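Local coordinates for protein arabinogalactan endo-1,4-beta-galactosidase (Ignisphaera aggregans, PDB 7OSK) that probably hydrolyses the beta-1,4-galactan backbone of arabinogalactans, as the family 53 glycoside hydrolase catalytic domain of a longer protein, and binds a calcium ion, at residues I258-Y263 with K286-A291; D49-V54 with K345-F350; A56-W61 with G353-P358; E292-W297 with I349-A354. All blocks are in the same frame, centred on the assembly; numbering follows the deposited sequence.

Interaction 1: residues I258-Y263 with K286-A291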
loop_
_atom_site.group_PDB
_atom_site.type_symbol
_atom_site.label_atom_id
_atom_site.label_comp_id
_atom_site.label_asym_id
_atom_site.label_seq_id
_atom_site.Cartn_x
_atom_site.Cartn_y
_atom_site.Cartn_z
ATOM N N ILE A 258 9.061 -9.021 2.923
ATOM C CA ILE A 258 7.782 -9.566 3.366
ATOM C C ILE A 258 6.905 -8.422 3.846
ATOM O O ILE A 258 7.132 -7.869 4.923
ATOM C CB ILE A 258 7.956 -10.597 4.497
ATOM C CG1 ILE A 258 8.769 -11.791 3.998
ATOM C CG2 ILE A 258 6.594 -11.065 5.014
ATOM C CD1 ILE A 258 9.337 -12.646 5.106
ATOM N N ALA A 259 5.901 -8.075 3.046
ATOM C CA ALA A 259 5.042 -6.938 3.348
ATOM C C ALA A 259 3.795 -7.378 4.107
ATOM O O ALA A 259 3.289 -8.484 3.905
ATOM C CB ALA A 259 4.661 -6.216 2.077
ATOM N N ILE A 260 3.304 -6.496 4.974
ATOM C CA ILE A 260 2.175 -6.798 5.846
ATOM C C ILE A 260 1.084 -5.738 5.728
ATOM O O ILE A 260 1.371 -4.541 5.707
ATOM C CB ILE A 260 2.624 -6.885 7.322
ATOM C CG1 ILE A 260 3.652 -8.003 7.504
ATOM C CG2 ILE A 260 1.434 -7.133 8.242
ATOM C CD1 ILE A 260 4.507 -7.844 8.746
ATOM N N SER A 261 -0.165 -6.188 5.645
ATOM C CA SER A 261 -1.314 -5.302 5.806
ATOM C C SER A 261 -1.824 -5.438 7.226
ATOM O O SER A 261 -2.390 -6.469 7.581
ATOM C CB SER A 261 -2.432 -5.634 4.815
ATOM O OG SER A 261 -2.054 -5.337 3.486
ATOM N N PHE A 262 -1.615 -4.406 8.037
ATOM C CA PHE A 262 -2.086 -4.428 9.417
ATOM C C PHE A 262 -3.048 -3.286 9.723
ATOM O O PHE A 262 -2.639 -2.142 9.928
ATOM C CB PHE A 262 -0.917 -4.377 10.398
ATOM C CG PHE A 262 -1.347 -4.460 11.834
ATOM C CD1 PHE A 262 -1.988 -5.591 12.306
ATOM C CD2 PHE A 262 -1.133 -3.406 12.703
ATOM C CE1 PHE A 262 -2.397 -5.674 13.621
ATOM C CE2 PHE A 262 -1.542 -3.488 14.022
ATOM C CZ PHE A 262 -2.176 -4.622 14.479
ATOM N N TYR A 263 -4.333 -3.623 9.737
ATOM C CA TYR A 263 -5.380 -2.749 10.243
ATOM C C TYR A 263 -5.834 -3.302 11.595
ATOM O O TYR A 263 -6.462 -4.362 11.642
ATOM C CB TYR A 263 -6.553 -2.673 9.265
ATOM C CG TYR A 263 -6.180 -2.113 7.908
ATOM C CD1 TYR A 263 -6.003 -0.748 7.723
ATOM C CD2 TYR A 263 -6.004 -2.950 6.812
ATOM C CE1 TYR A 263 -5.663 -0.232 6.490
ATOM C CE2 TYR A 263 -5.665 -2.443 5.574
ATOM C CZ TYR A 263 -5.496 -1.085 5.418
ATOM O OH TYR A 263 -5.159 -0.583 4.183
ATOM N N LYS A 286 14.943 -12.080 5.691
ATOM C CA LYS A 286 14.382 -11.142 4.729
ATOM C C LYS A 286 13.829 -9.923 5.451
ATOM O O LYS A 286 13.661 -9.938 6.671
ATOM C CB LYS A 286 13.290 -11.809 3.897
ATOM C CG LYS A 286 13.809 -12.898 2.979
ATOM C CD LYS A 286 12.690 -13.537 2.183
ATOM C CE LYS A 286 13.218 -14.633 1.273
ATOM N NZ LYS A 286 14.225 -14.122 0.305
ATOM N N LYS A 287 13.544 -8.872 4.689
ATOM C CA LYS A 287 13.079 -7.617 5.259
ATOM C C LYS A 287 11.598 -7.666 5.615
ATOM O O LYS A 287 10.830 -8.441 5.042
ATOM C CB LYS A 287 13.347 -6.464 4.289
ATOM C CG LYS A 287 14.826 -6.225 4.007
ATOM C CD LYS A 287 15.593 -5.820 5.265
ATOM C CE LYS A 287 17.095 -5.825 5.036
ATOM N NZ LYS A 287 17.513 -4.870 3.974
ATOM N N ILE A 288 11.217 -6.825 6.571
ATOM C CA ILE A 288 9.857 -6.782 7.091
ATOM C C ILE A 288 9.246 -5.411 6.837
ATOM O O ILE A 288 9.794 -4.397 7.267
ATOM C CB ILE A 288 9.821 -7.082 8.601
ATOM C CG1 ILE A 288 10.735 -8.267 8.941
ATOM C CG2 ILE A 288 8.390 -7.337 9.061
ATOM C CD1 ILE A 288 10.367 -9.561 8.245
ATOM N N LEU A 289 8.109 -5.390 6.148
ATOM C CA LEU A 289 7.464 -4.144 5.746
ATOM C C LEU A 289 5.975 -4.144 6.080
ATOM O O LEU A 289 5.323 -5.186 6.045
ATOM C CB LEU A 289 7.661 -3.917 4.242
ATOM C CG LEU A 289 6.963 -2.709 3.612
ATOM C CD1 LEU A 289 7.571 -1.410 4.116
ATOM C CD2 LEU A 289 7.033 -2.784 2.095
ATOM N N VAL A 290 5.452 -2.970 6.419
ATOM C CA VAL A 290 4.010 -2.768 6.529
ATOM C C VAL A 290 3.528 -2.029 5.281
ATOM O O VAL A 290 3.678 -0.810 5.172
ATOM C CB VAL A 290 3.629 -1.974 7.799
ATOM C CG1 VAL A 290 2.118 -1.800 7.893
ATOM C CG2 VAL A 290 4.168 -2.666 9.045
ATOM N N ALA A 291 2.950 -2.772 4.340
ATOM C CA ALA A 291 2.528 -2.209 3.060
ATOM C C ALA A 291 1.265 -1.374 3.200
ATOM O O ALA A 291 1.066 -0.409 2.461
ATOM C CB ALA A 291 2.305 -3.312 2.044
#
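I258 and I260 lie against the backbone of L289 and its neighbours where strands 257-261 and 287-293 run side by side in the (beta/alpha)8, or TIM, barrel. The short segments 258-261 and 287-291 run parallel, their axes 34° apart. I258 is gripped from both of its backbone polar atoms: its N donates to K287 O at 2.8 Å, and its O takes the N-H of L289 at 2.9 Å. The same ladder continues through I260, whose N reaches L289 O and whose O receives A291 N, but both bonds are bent and weak.

I258, I260, I288 and V290 send their side chains to the outer face, where helix 270-283 covers them: L280 meets I258 and I288, L276 meets I260, and F273 meets V290. In I260, CG1 stands beside the backbone N (chi1 -61°), on the side where L289 O lies 3.6 Å from it. The tip of I258 nears the residue just before strand 287-293, its CD1 4.2 Å from K286 CB.

L289 and A259 face the barrel interior, L289 CD2 lying 4.2 Å from A259 CB, and H232 of strand 228-234 touches A259 and A291 there. Further along, the methyls of A259 and A291 meet, CB to CB, at 3.7 Å. On the helix side, the side chains of I260 and I288 cross at a slant, with CD1 of I260 3.9 Å from CG2 of I288.

Interaction 2: residues D49-V54 with K345-F350; sequences DFIRGV and KALGIF
I51 meets L347, G348 and F350 along nearly its whole length. Its CB lies 3.4 Å from L347 O and also nears G348 CA. From there the chain forks. CG1, anti to the carbonyl carbon (chi1 -65°), stays beside L347 O. CD1 at the tip runs next to the leucine side chain, 3.8 Å from L347 CG, the two side chains pointing the same way. The other branch, CG2, sits over a face of the F350 ring as a CH-pi contact, 3.6 Å from F350 CZ.

The backbones join in parallel register: I51 N donates to L347 O, I349 N to I51 O at 2.8 Å, and G53 N to I349 O with an N-H...O angle of 155°. G348 CA packs 3.2 Å from I51 O, and a CB at G348 would run into that oxygen.

F50 lies on the other side of the sheet, its ring laid over G348 with CZ 3.5 Å from G348 CA and L347 O above the same face. CE1 also touches A346 CB at 4.0 Å, while I335 and L338 of helix 324-342 pack on the ring from outside. An alanine in place of F50 would probably open a gap between G348 and that helix and strip A346 CB of its ring neighbour. Strand 51-55 is the first of the barrel and 346-352 the last, so this pairing is the seam that closes a TIM barrel.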
loop_
_atom_site.group_PDB
_atom_site.type_symbol
_atom_site.label_atom_id
_atom_site.label_comp_id
_atom_site.label_asym_id
_atom_site.label_seq_id
_atom_site.Cartn_x
_atom_site.Cartn_y
_atom_site.Cartn_z
ATOM N N ASP A 49 16.827 6.558 7.436
ATOM C CA ASP A 49 16.409 6.033 6.135
ATOM C C ASP A 49 15.261 5.032 6.283
ATOM O O ASP A 49 14.943 4.287 5.355
ATOM C CB ASP A 49 17.595 5.377 5.422
ATOM C CG ASP A 49 18.258 4.300 6.260
ATOM O OD1 ASP A 49 18.174 4.377 7.506
ATOM O OD2 ASP A 49 18.867 3.379 5.673
ATOM N N PHE A 50 14.647 5.027 7.463
ATOM C CA PHE A 50 13.494 4.178 7.757
ATOM C C PHE A 50 12.326 4.547 6.843
ATOM O O PHE A 50 12.066 5.729 6.621
ATOM C CB PHE A 50 13.108 4.340 9.230
ATOM C CG PHE A 50 12.192 3.273 9.755
ATOM C CD1 PHE A 50 12.683 2.023 10.089
ATOM C CD2 PHE A 50 10.847 3.528 9.946
ATOM C CE1 PHE A 50 11.844 1.045 10.584
ATOM C CE2 PHE A 50 10.006 2.554 10.442
ATOM C CZ PHE A 50 10.507 1.313 10.764
ATOM N N ILE A 51 11.628 3.549 6.303
ATOM C CA ILE A 51 10.528 3.827 5.382
ATOM C C ILE A 51 9.325 4.367 6.140
ATOM O O ILE A 51 8.600 3.625 6.800
ATOM C CB ILE A 51 10.114 2.575 4.566
ATOM C CG1 ILE A 51 11.260 2.151 3.646
ATOM C CG2 ILE A 51 8.840 2.848 3.745
ATOM C CD1 ILE A 51 10.951 0.954 2.773
ATOM N N ARG A 52 9.141 5.679 6.045
ATOM C CA ARG A 52 7.978 6.353 6.601
ATOM C C ARG A 52 7.122 6.826 5.431
ATOM O O ARG A 52 7.100 8.009 5.102
ATOM C CB ARG A 52 8.397 7.529 7.491
ATOM C CG ARG A 52 9.573 7.226 8.427
ATOM C CD ARG A 52 10.425 8.458 8.739
ATOM N NE ARG A 52 10.763 9.243 7.548
ATOM C CZ ARG A 52 11.917 9.874 7.345
ATOM N NH1 ARG A 52 12.891 9.828 8.244
ATOM N NH2 ARG A 52 12.098 10.558 6.225
ATOM N N GLY A 53 6.428 5.887 4.795
ATOM C CA GLY A 53 5.719 6.169 3.560
ATOM C C GLY A 53 4.218 6.286 3.719
ATOM O O GLY A 53 3.673 6.060 4.799
ATOM N N VAL A 54 3.560 6.665 2.627
ATOM C CA VAL A 54 2.106 6.690 2.548
ATOM C C VAL A 54 1.676 6.166 1.186
ATOM O O VAL A 54 2.446 6.225 0.226
ATOM C CB VAL A 54 1.534 8.112 2.748
ATOM C CG1 VAL A 54 1.835 8.626 4.146
ATOM C CG2 VAL A 54 2.081 9.065 1.692
ATOM N N LYS A 345 16.090 -5.785 10.369
ATOM C CA LYS A 345 15.237 -6.231 9.272
ATOM C C LYS A 345 13.972 -5.384 9.181
ATOM O O LYS A 345 13.179 -5.538 8.250
ATOM C CB LYS A 345 14.870 -7.706 9.442
ATOM C CG LYS A 345 15.931 -8.669 8.920
ATOM C CD LYS A 345 16.265 -9.751 9.934
ATOM C CE LYS A 345 16.440 -11.108 9.275
ATOM N NZ LYS A 345 16.166 -12.202 10.245
ATOM N N ALA A 346 13.779 -4.498 10.154
ATOM C CA ALA A 346 12.673 -3.551 10.106
ATOM C C ALA A 346 12.904 -2.576 8.963
ATOM O O ALA A 346 13.927 -1.889 8.915
ATOM C CB ALA A 346 12.532 -2.810 11.425
ATOM N N LEU A 347 11.945 -2.521 8.046
ATOM C CA LEU A 347 12.067 -1.714 6.840
ATOM C C LEU A 347 11.261 -0.430 6.984
ATOM O O LEU A 347 11.780 0.668 6.778
ATOM C CB LEU A 347 11.592 -2.516 5.631
ATOM C CG LEU A 347 12.274 -2.292 4.286
ATOM C CD1 LEU A 347 13.762 -2.611 4.341
ATOM C CD2 LEU A 347 11.576 -3.161 3.258
ATOM N N GLY A 348 9.988 -0.578 7.344
ATOM C CA GLY A 348 9.139 0.564 7.627
ATOM C C GLY A 348 7.668 0.324 7.382
ATOM O O GLY A 348 7.194 -0.805 7.471
ATOM N N ILE A 349 6.949 1.400 7.073
ATOM C CA ILE A 349 5.499 1.349 6.963
ATOM C C ILE A 349 4.973 2.249 5.844
ATOM O O ILE A 349 5.640 3.200 5.431
ATOM C CB ILE A 349 4.831 1.762 8.297
ATOM C CG1 ILE A 349 5.117 3.229 8.617
ATOM C CG2 ILE A 349 5.331 0.901 9.450
ATOM C CD1 ILE A 349 3.885 4.084 8.668
ATOM N N PHE A 350 3.786 1.915 5.340
ATOM C CA PHE A 350 3.035 2.804 4.458
ATOM C C PHE A 350 1.633 3.011 5.008
ATOM O O PHE A 350 0.881 2.052 5.180
ATOM C CB PHE A 350 2.938 2.243 3.038
ATOM C CG PHE A 350 4.250 2.164 2.317
ATOM C CD1 PHE A 350 4.726 3.245 1.601
ATOM C CD2 PHE A 350 4.996 1.000 2.337
ATOM C CE1 PHE A 350 5.928 3.169 0.926
ATOM C CE2 PHE A 350 6.197 0.920 1.667
ATOM C CZ PHE A 350 6.663 2.006 0.961
#

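Interaction 3: residues A56-W61 with G353-P358; sequences ASEAPW and GATWIP
E58 lies over the indole of W356 in a CH-pi contact. CG of E58 sits above the five-membered ring, 3.8 Å from the ring centroid and only 9° off the normal. A bend at chi2 (78°) carries CD back over the ring system, 4.1 Å from W356 CD2, and the carboxylate stacks on the indole with the two planes 18° apart.

Van der Waals contacts make a second group, centred on T355. Its CG2 meets A56 CB at 3.7 Å, and OG1 lies 3.4 Å from A59 CB.

Polar links between the segments run through a water. It donates to E58 OE1 and accepts from both T355 N and T355 OG1, so the glutamate and the threonine are tied together although E58 OE1 and T355 OG1 are themselves 4.0 Å apart. The other carboxylate oxygen, OE2, forms a salt bridge with R94, which, with the water on OE1, would hold the carboxylate's rotation. W356 is anchored in turn by NE1 to A362 O and by its own O to N370, a ligand of the calcium ion.

The contact lies beyond the C-terminal ends of the barrel strands. Residues 56-61 lead from strand 51-55 into helix 59-65, residues 353-358 begin the loop after strand 346-352, and L79 of helix 79-85 packs on A59 and T355 alike.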
loop_
_atom_site.group_PDB
_atom_site.type_symbol
_atom_site.label_atom_id
_atom_site.label_comp_id
_atom_site.label_asym_id
_atom_site.label_seq_id
_atom_site.Cartn_x
_atom_site.Cartn_y
_atom_site.Cartn_z
ATOM N N ALA A 56 -0.492 6.999 -1.811
ATOM C CA ALA A 56 -1.161 8.148 -2.413
ATOM C C ALA A 56 -1.756 7.787 -3.769
ATOM O O ALA A 56 -1.739 8.593 -4.698
ATOM C CB ALA A 56 -0.182 9.308 -2.557
ATOM N N SER A 57 -2.290 6.574 -3.874
ATOM C CA SER A 57 -2.808 6.069 -5.141
ATOM C C SER A 57 -3.998 6.878 -5.657
ATOM O O SER A 57 -4.209 6.979 -6.863
ATOM C CB SER A 57 -3.212 4.601 -4.995
ATOM O OG SER A 57 -2.138 3.824 -4.494
ATOM N N GLU A 58 -4.768 7.459 -4.741
ATOM C CA GLU A 58 -5.982 8.176 -5.112
ATOM C C GLU A 58 -5.701 9.645 -5.422
ATOM O O GLU A 58 -6.516 10.320 -6.051
ATOM C CB GLU A 58 -7.029 8.082 -3.997
ATOM C CG GLU A 58 -7.318 6.668 -3.511
ATOM C CD GLU A 58 -6.255 6.125 -2.573
ATOM O OE1 GLU A 58 -5.647 6.917 -1.823
ATOM O OE2 GLU A 58 -6.025 4.898 -2.590
ATOM N N ALA A 59 -4.545 10.134 -4.982
ATOM C CA ALA A 59 -4.233 11.557 -5.079
ATOM C C ALA A 59 -4.280 12.078 -6.519
ATOM O O ALA A 59 -4.944 13.079 -6.780
ATOM C CB ALA A 59 -2.869 11.843 -4.455
ATOM N N PRO A 60 -3.588 11.404 -7.457
ATOM C CA PRO A 60 -3.540 11.933 -8.827
ATOM C C PRO A 60 -4.916 12.187 -9.437
ATOM O O PRO A 60 -5.098 13.200 -10.108
ATOM C CB PRO A 60 -2.801 10.833 -9.597
ATOM C CG PRO A 60 -1.977 10.153 -8.571
ATOM C CD PRO A 60 -2.828 10.147 -7.341
ATOM N N TRP A 61 -5.867 11.288 -9.198
ATOM C CA TRP A 61 -7.226 11.452 -9.709
ATOM C C TRP A 61 -7.915 12.650 -9.060
ATOM O O TRP A 61 -8.572 13.438 -9.737
ATOM C CB TRP A 61 -8.035 10.174 -9.471
ATOM C CG TRP A 61 -9.466 10.237 -9.933
ATOM C CD1 TRP A 61 -10.580 10.209 -9.147
ATOM C CD2 TRP A 61 -9.933 10.328 -11.285
ATOM N NE1 TRP A 61 -11.709 10.277 -9.923
ATOM C CE2 TRP A 61 -11.340 10.351 -11.240
ATOM C CE3 TRP A 61 -9.297 10.394 -12.530
ATOM C CZ2 TRP A 61 -12.125 10.438 -12.389
ATOM C CZ3 TRP A 61 -10.078 10.480 -13.672
ATOM C CH2 TRP A 61 -11.477 10.501 -13.592
ATOM N N GLY A 353 -4.375 5.140 2.209
ATOM C CA GLY A 353 -5.488 6.067 2.108
ATOM C C GLY A 353 -5.167 7.402 2.750
ATOM O O GLY A 353 -6.058 8.111 3.215
ATOM N N ALA A 354 -3.881 7.745 2.765
ATOM C CA ALA A 354 -3.403 8.952 3.431
ATOM C C ALA A 354 -3.900 10.225 2.753
ATOM O O ALA A 354 -4.133 11.238 3.412
ATOM C CB ALA A 354 -1.885 8.952 3.475
ATOM N N THR A 355 -4.053 10.162 1.436
ATOM C CA THR A 355 -4.419 11.328 0.638
ATOM C C THR A 355 -5.861 11.257 0.150
ATOM O O THR A 355 -6.293 12.086 -0.648
ATOM C CB THR A 355 -3.495 11.470 -0.586
ATOM O OG1 THR A 355 -3.707 10.366 -1.478
ATOM C CG2 THR A 355 -2.038 11.501 -0.153
ATOM N N TRP A 356 -6.606 10.270 0.633
ATOM C CA TRP A 356 -7.957 10.041 0.138
ATOM C C TRP A 356 -8.954 10.991 0.804
ATOM O O TRP A 356 -9.755 10.588 1.647
ATOM C CB TRP A 356 -8.360 8.580 0.359
ATOM C CG TRP A 356 -9.404 8.092 -0.598
ATOM C CD1 TRP A 356 -10.094 8.833 -1.513
ATOM C CD2 TRP A 356 -9.869 6.745 -0.743
ATOM N NE1 TRP A 356 -10.961 8.034 -2.215
ATOM C CE2 TRP A 356 -10.842 6.746 -1.761
ATOM C CE3 TRP A 356 -9.557 5.538 -0.109
ATOM C CZ2 TRP A 356 -11.507 5.591 -2.160
ATOM C CZ3 TRP A 356 -10.219 4.391 -0.506
ATOM C CH2 TRP A 356 -11.182 4.425 -1.522
ATOM N N ILE A 357 -8.890 12.260 0.411
ATOM C CA ILE A 357 -9.791 13.277 0.938
ATOM C C ILE A 357 -11.140 13.213 0.222
ATOM O O ILE A 357 -11.219 12.724 -0.905
ATOM C CB ILE A 357 -9.183 14.689 0.790
ATOM C CG1 ILE A 357 -8.903 15.009 -0.682
ATOM C CG2 ILE A 357 -7.894 14.792 1.595
ATOM C CD1 ILE A 357 -8.706 16.484 -0.953
ATOM N N PRO A 358 -12.208 13.705 0.870
ATOM C CA PRO A 358 -13.517 13.660 0.217
ATOM C C PRO A 358 -13.615 14.668 -0.918
ATOM O O PRO A 358 -13.368 15.855 -0.704
ATOM C CB PRO A 358 -14.486 14.007 1.349
ATOM C CG PRO A 358 -13.692 14.857 2.265
ATOM C CD PRO A 358 -12.281 14.340 2.199
HETATM O O HOH W 1 -4.293 8.158 -0.182
#

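Interaction 4: residues E292-W297 with I349-A354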
loop_
_atom_site.group_PDB
_atom_site.type_symbol
_atom_site.label_atom_id
_atom_site.label_comp_id
_atom_site.label_asym_id
_atom_site.label_seq_id
_atom_site.Cartn_x
_atom_site.Cartn_y
_atom_site.Cartn_z
ATOM N N GLU A 292 0.402 -1.761 4.132
ATOM C CA GLU A 292 -0.842 -1.039 4.359
ATOM C C GLU A 292 -1.209 -1.011 5.833
ATOM O O GLU A 292 -1.127 -2.021 6.529
ATOM C CB GLU A 292 -1.987 -1.663 3.554
ATOM C CG GLU A 292 -1.830 -1.544 2.044
ATOM C CD GLU A 292 -3.040 -2.068 1.282
ATOM O OE1 GLU A 292 -4.057 -2.406 1.929
ATOM O OE2 GLU A 292 -2.972 -2.142 0.036
ATOM N N THR A 293 -1.616 0.163 6.298
ATOM C CA THR A 293 -2.118 0.330 7.652
ATOM C C THR A 293 -2.804 1.684 7.749
ATOM O O THR A 293 -2.471 2.609 7.007
ATOM C CB THR A 293 -0.994 0.226 8.703
ATOM O OG1 THR A 293 -1.557 0.303 10.017
ATOM C CG2 THR A 293 0.028 1.340 8.527
ATOM N N ALA A 294 -3.771 1.800 8.652
ATOM C CA ALA A 294 -4.484 3.056 8.829
ATOM C C ALA A 294 -5.305 3.051 10.104
ATOM O O ALA A 294 -5.550 2.000 10.692
ATOM C CB ALA A 294 -5.380 3.329 7.634
ATOM N N TYR A 295 -5.724 4.237 10.528
ATOM C CA TYR A 295 -6.630 4.367 11.658
ATOM C C TYR A 295 -7.464 5.630 11.513
ATOM O O TYR A 295 -7.162 6.490 10.683
ATOM C CB TYR A 295 -5.864 4.391 12.979
ATOM C CG TYR A 295 -6.674 3.848 14.128
ATOM C CD1 TYR A 295 -6.859 2.481 14.283
ATOM C CD2 TYR A 295 -7.267 4.698 15.050
ATOM C CE1 TYR A 295 -7.603 1.975 15.323
ATOM C CE2 TYR A 295 -8.016 4.201 16.099
ATOM C CZ TYR A 295 -8.181 2.836 16.230
ATOM O OH TYR A 295 -8.923 2.322 17.268
ATOM N N ALA A 296 -8.510 5.734 12.326
ATOM C CA ALA A 296 -9.445 6.845 12.229
ATOM C C ALA A 296 -9.015 8.028 13.089
ATOM O O ALA A 296 -8.743 7.875 14.280
ATOM C CB ALA A 296 -10.837 6.389 12.625
ATOM N N TRP A 297 -8.950 9.206 12.473
ATOM C CA TRP A 297 -8.710 10.447 13.202
ATOM C C TRP A 297 -10.037 11.051 13.658
ATOM O O TRP A 297 -10.060 12.015 14.426
ATOM C CB TRP A 297 -7.932 11.447 12.339
ATOM C CG TRP A 297 -8.625 11.824 11.052
ATOM C CD1 TRP A 297 -8.572 11.153 9.866
ATOM C CD2 TRP A 297 -9.465 12.964 10.828
ATOM N NE1 TRP A 297 -9.330 11.800 8.920
ATOM C CE2 TRP A 297 -9.890 12.914 9.485
ATOM C CE3 TRP A 297 -9.903 14.019 11.633
ATOM C CZ2 TRP A 297 -10.729 13.877 8.930
ATOM C CZ3 TRP A 297 -10.736 14.974 11.080
ATOM C CH2 TRP A 297 -11.140 14.896 9.742
ATOM N N ILE A 349 6.949 1.400 7.073
ATOM C CA ILE A 349 5.499 1.349 6.963
ATOM C C ILE A 349 4.973 2.249 5.844
ATOM O O ILE A 349 5.640 3.200 5.431
ATOM C CB ILE A 349 4.831 1.762 8.297
ATOM C CG1 ILE A 349 5.117 3.229 8.617
ATOM C CG2 ILE A 349 5.331 0.901 9.450
ATOM C CD1 ILE A 349 3.885 4.084 8.668
ATOM N N PHE A 350 3.786 1.915 5.340
ATOM C CA PHE A 350 3.035 2.804 4.458
ATOM C C PHE A 350 1.633 3.011 5.008
ATOM O O PHE A 350 0.881 2.052 5.180
ATOM C CB PHE A 350 2.938 2.243 3.038
ATOM C CG PHE A 350 4.250 2.164 2.317
ATOM C CD1 PHE A 350 4.726 3.245 1.601
ATOM C CD2 PHE A 350 4.996 1.000 2.337
ATOM C CE1 PHE A 350 5.928 3.169 0.926
ATOM C CE2 PHE A 350 6.197 0.920 1.667
ATOM C CZ PHE A 350 6.663 2.006 0.961
ATOM N N TYR A 351 1.279 4.263 5.274
ATOM C CA TYR A 351 -0.070 4.589 5.704
ATOM C C TYR A 351 -0.992 4.627 4.492
ATOM O O TYR A 351 -0.793 5.436 3.582
ATOM C CB TYR A 351 -0.093 5.928 6.438
ATOM C CG TYR A 351 -1.389 6.179 7.160
ATOM C CD1 TYR A 351 -2.483 6.701 6.491
ATOM C CD2 TYR A 351 -1.522 5.883 8.506
ATOM C CE1 TYR A 351 -3.671 6.927 7.142
ATOM C CE2 TYR A 351 -2.707 6.108 9.169
ATOM C CZ TYR A 351 -3.780 6.628 8.483
ATOM O OH TYR A 351 -4.966 6.850 9.143
ATOM N N TRP A 352 -2.000 3.757 4.481
ATOM C CA TRP A 352 -2.864 3.599 3.312
ATOM C C TRP A 352 -4.061 4.543 3.355
ATOM O O TRP A 352 -4.686 4.725 4.400
ATOM C CB TRP A 352 -3.351 2.151 3.196
ATOM C CG TRP A 352 -3.995 1.852 1.874
ATOM C CD1 TRP A 352 -3.367 1.460 0.725
ATOM C CD2 TRP A 352 -5.389 1.927 1.562
ATOM N NE1 TRP A 352 -4.286 1.286 -0.282
ATOM C CE2 TRP A 352 -5.536 1.565 0.207
ATOM C CE3 TRP A 352 -6.529 2.263 2.295
ATOM C CZ2 TRP A 352 -6.773 1.532 -0.427
ATOM C CZ3 TRP A 352 -7.757 2.230 1.665
ATOM C CH2 TRP A 352 -7.870 1.866 0.316
ATOM N N GLY A 353 -4.375 5.140 2.209
ATOM C CA GLY A 353 -5.488 6.067 2.108
ATOM C C GLY A 353 -5.167 7.402 2.750
ATOM O O GLY A 353 -6.058 8.111 3.215
ATOM N N ALA A 354 -3.881 7.745 2.765
ATOM C CA ALA A 354 -3.403 8.952 3.431
ATOM C C ALA A 354 -3.900 10.225 2.753
ATOM O O ALA A 354 -4.133 11.238 3.412
ATOM C CB ALA A 354 -1.885 8.952 3.475
#
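The ring of Y351 packs against the backbone of T293 and A294, and its hydroxyl accepts the N-H of Y295, OH to N 3.1 Å and nearly straight at 174°. T293 O and A294 CA lie over one face of the ring, the latter 3.5 Å from CE2, and A294 CB adds a CH-pi contact. W352 N donates to T293 O at 2.8 Å, tying the two backbones together.

E292 lies alongside W352, pointing the same way. With CG of W352 anti to the backbone N (chi1 -168°), the indole extends next to the glutamate chain, and E292 CD comes over a ring face, 3.6 Å from W352 CD1. The carboxylate and indole planes are 29° apart. T293 CG2 touches F350 O at 3.5 Å.

Further out, T293 OG1 is hydrogen-bonded to F262 O, and Q375 O and Q327 NE2 also bond to the Y351 hydroxyl. A phenylalanine in place of Y351 would probably leave Y295 N, Q375 O and Q327 NE2 without that shared partner, and residues 294-297 less firmly tied. W372 meets W352 edge-to-face and donates its NE1 to W352 O, while a bound hexane-1,6-diol, probably from the crystallisation liquor, lies about 4 Å from the W352 side chain at the nearest atoms, consistent with a pocket at the C-terminal mouth of the barrel. Chemically, E292 combines two polar anchors, Y263 OH on OE1 and a salt bridge from R92 to OE2, with an aromatic wall, which would hold its carboxylate in one orientation.

How the interactions relate
All four contacts belong to one TIM barrel. Interactions 1, 2 and 4 join neighbouring strands: 257-261 to 287-293, 346-352 round to 51-55, and the ends of 287-293 and 346-352. Interaction 3 lies beyond the strand ends. Interactions 1 and 2 have centres about 9 Å apart and are bridged by a probable V290 O to F350 N hydrogen bond. Interaction 4 shares I349 and F350 with interaction 2, and G353 and A354 with interaction 3, about 11 Å away, centre to centre. Along the chain, interaction 1 nests inside the loops closed by interactions 2 and 3. The last strand runs from the barrel's closing seam into the loop that supplies the calcium ligands N370 and E373.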